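Side-chain contact in hypothetical protein Atu1826 (Agrobacterium tumefaciens, PDB 2I3D), which is of unknown function but is a putative alpha/beta hydrolase, related in sequence to the S15 family of X-Pro dipeptidyl-peptidases: residues 113-118 with 141-146. Residues are numbered along the deposited sequence; the frame is centred on the assembly and turned at random.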
# COMPACT_ATOMS: atom_id res chain seq x y z
N TRP B 113 0.64 -18.45 -18.51
CA TRP B 113 0.43 -17.39 -19.50
C TRP B 113 1.73 -16.72 -19.92
O TRP B 113 2.02 -16.62 -21.14
CB TRP B 113 -0.57 -16.39 -18.97
CG TRP B 113 -0.85 -15.26 -19.88
CD1 TRP B 113 -1.74 -15.26 -20.93
CD2 TRP B 113 -0.27 -13.96 -19.84
NE1 TRP B 113 -1.75 -14.02 -21.53
CE2 TRP B 113 -0.85 -13.21 -20.89
CE3 TRP B 113 0.68 -13.35 -19.01
CZ2 TRP B 113 -0.51 -11.88 -21.13
CZ3 TRP B 113 1.03 -12.02 -19.26
CH2 TRP B 113 0.43 -11.30 -20.31
N VAL B 114 2.55 -16.29 -18.95
CA VAL B 114 3.83 -15.64 -19.28
C VAL B 114 4.73 -16.63 -20.02
O VAL B 114 5.36 -16.29 -21.03
CB VAL B 114 4.59 -15.04 -18.04
CG1 VAL B 114 5.83 -14.22 -18.49
CG2 VAL B 114 3.70 -14.18 -17.24
N GLN B 115 4.75 -17.88 -19.56
CA GLN B 115 5.55 -18.89 -20.23
C GLN B 115 5.08 -19.21 -21.66
O GLN B 115 5.89 -19.55 -22.51
CB GLN B 115 5.61 -20.15 -19.38
CG GLN B 115 6.54 -20.01 -18.18
CD GLN B 115 6.51 -21.24 -17.28
OE1 GLN B 115 5.65 -22.12 -17.42
NE2 GLN B 115 7.47 -21.31 -16.36
N SER B 116 3.78 -19.11 -21.91
CA SER B 116 3.24 -19.29 -23.28
C SER B 116 3.80 -18.19 -24.22
O SER B 116 4.05 -18.44 -25.40
CB SER B 116 1.70 -19.37 -23.31
OG SER B 116 1.04 -18.10 -23.14
N LEU B 117 4.01 -16.98 -23.68
CA LEU B 117 4.56 -15.86 -24.45
C LEU B 117 6.09 -15.89 -24.53
O LEU B 117 6.69 -15.27 -25.42
CB LEU B 117 4.11 -14.51 -23.89
CG LEU B 117 2.61 -14.22 -23.74
CD1 LEU B 117 2.42 -12.75 -23.34
CD2 LEU B 117 1.83 -14.52 -25.00
N HIS B 118 6.71 -16.59 -23.57
CA HIS B 118 8.16 -16.71 -23.48
C HIS B 118 8.57 -18.16 -23.34
O HIS B 118 9.09 -18.57 -22.30
CB HIS B 118 8.71 -15.85 -22.31
CG HIS B 118 8.46 -14.39 -22.49
ND1 HIS B 118 7.28 -13.77 -22.14
CD2 HIS B 118 9.21 -13.43 -23.09
CE1 HIS B 118 7.32 -12.50 -22.48
NE2 HIS B 118 8.48 -12.27 -23.07
N MSE B 141 6.92 -24.96 -4.75
CA MSE B 141 6.90 -26.40 -4.50
C MSE B 141 6.43 -27.20 -5.73
O MSE B 141 6.95 -28.28 -5.99
CB MSE B 141 6.02 -26.68 -3.25
CG MSE B 141 6.25 -28.01 -2.58
SE MSE B 141 8.08 -28.19 -1.86
CE MSE B 141 7.93 -30.14 -1.79
N ARG B 142 5.48 -26.64 -6.49
CA ARG B 142 4.88 -27.32 -7.66
C ARG B 142 5.63 -27.18 -8.98
O ARG B 142 5.40 -27.94 -9.92
CB ARG B 142 3.49 -26.76 -7.91
CG ARG B 142 2.56 -26.93 -6.76
CD ARG B 142 1.14 -26.92 -7.24
NE ARG B 142 0.32 -27.75 -6.37
CZ ARG B 142 -1.00 -27.77 -6.40
NH1 ARG B 142 -1.66 -26.97 -7.24
NH2 ARG B 142 -1.67 -28.56 -5.57
N ARG B 143 6.51 -26.18 -9.07
CA ARG B 143 7.05 -25.80 -10.35
C ARG B 143 8.57 -25.87 -10.33
O ARG B 143 9.23 -24.93 -9.83
CB ARG B 143 6.57 -24.39 -10.74
CG ARG B 143 5.05 -24.26 -10.89
CD ARG B 143 4.55 -25.01 -12.13
NE ARG B 143 4.69 -24.19 -13.31
CZ ARG B 143 3.69 -23.64 -13.99
NH1 ARG B 143 3.97 -22.90 -15.05
NH2 ARG B 143 2.43 -23.85 -13.63
N PRO B 144 9.14 -26.96 -10.91
CA PRO B 144 10.60 -27.16 -10.81
C PRO B 144 11.42 -26.04 -11.44
O PRO B 144 12.59 -25.88 -11.10
CB PRO B 144 10.83 -28.52 -11.53
CG PRO B 144 9.63 -28.74 -12.34
CD PRO B 144 8.48 -28.05 -11.67
N GLU B 145 10.84 -25.27 -12.36
CA GLU B 145 11.59 -24.22 -13.03
C GLU B 145 11.86 -23.00 -12.11
O GLU B 145 12.64 -22.09 -12.47
CB GLU B 145 10.92 -23.79 -14.37
CG GLU B 145 9.57 -23.07 -14.20
CD GLU B 145 8.34 -24.00 -14.11
OE1 GLU B 145 8.43 -25.15 -13.65
OE2 GLU B 145 7.24 -23.55 -14.50
N ILE B 146 11.21 -23.01 -10.94
CA ILE B 146 11.33 -21.86 -10.02
C ILE B 146 12.59 -22.02 -9.18
O ILE B 146 12.63 -22.86 -8.29
CB ILE B 146 10.11 -21.68 -9.16
CG1 ILE B 146 8.90 -21.30 -10.06
CG2 ILE B 146 10.36 -20.53 -8.17
CD1 ILE B 146 7.58 -21.06 -9.34
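Gln115 and Glu145 stand 10.8 Å apart between their CA atoms, the nearest approach of the two backbones, so only side chains join the end of helix 101-117 to the turn that follows helix 131-142 in this putative alpha/beta-hydrolase fold. That turn, a type I beta turn from Arg143 to Ile146, leads into strand 146-152 and is closed by a bond from Ile146 N to Arg143 O. Gln115 is extended beyond CG (chi2 176°), which carries its amide across the gap to face side chains coming from the opposite direction. Its NE2 donates to Glu145 OE2 at 2.9 Å, nearly straight at 169° and within the amide plane, meeting the oxygen on its anti side. At the other end of the amide, Arg143 NH1 lies 3.0 Å from Gln115 OE1, but its N-H...O angle of 126° marks the bond as weak. Arg143, folded at chi2 and chi3, also sends NE to Glu145 OE2 in a salt bridge of 2.9 Å on the syn side. Asp112, about one turn before Gln115 on the same helix, forms a further salt bridge with Arg143 NH1, tying the guanidinium back to helix 101-117. Two donors thus share one carboxylate oxygen: Gln115 NE2 and Arg143 NE are both tilted out of the carboxylate plane and approach Glu145 OE2 from its opposite faces.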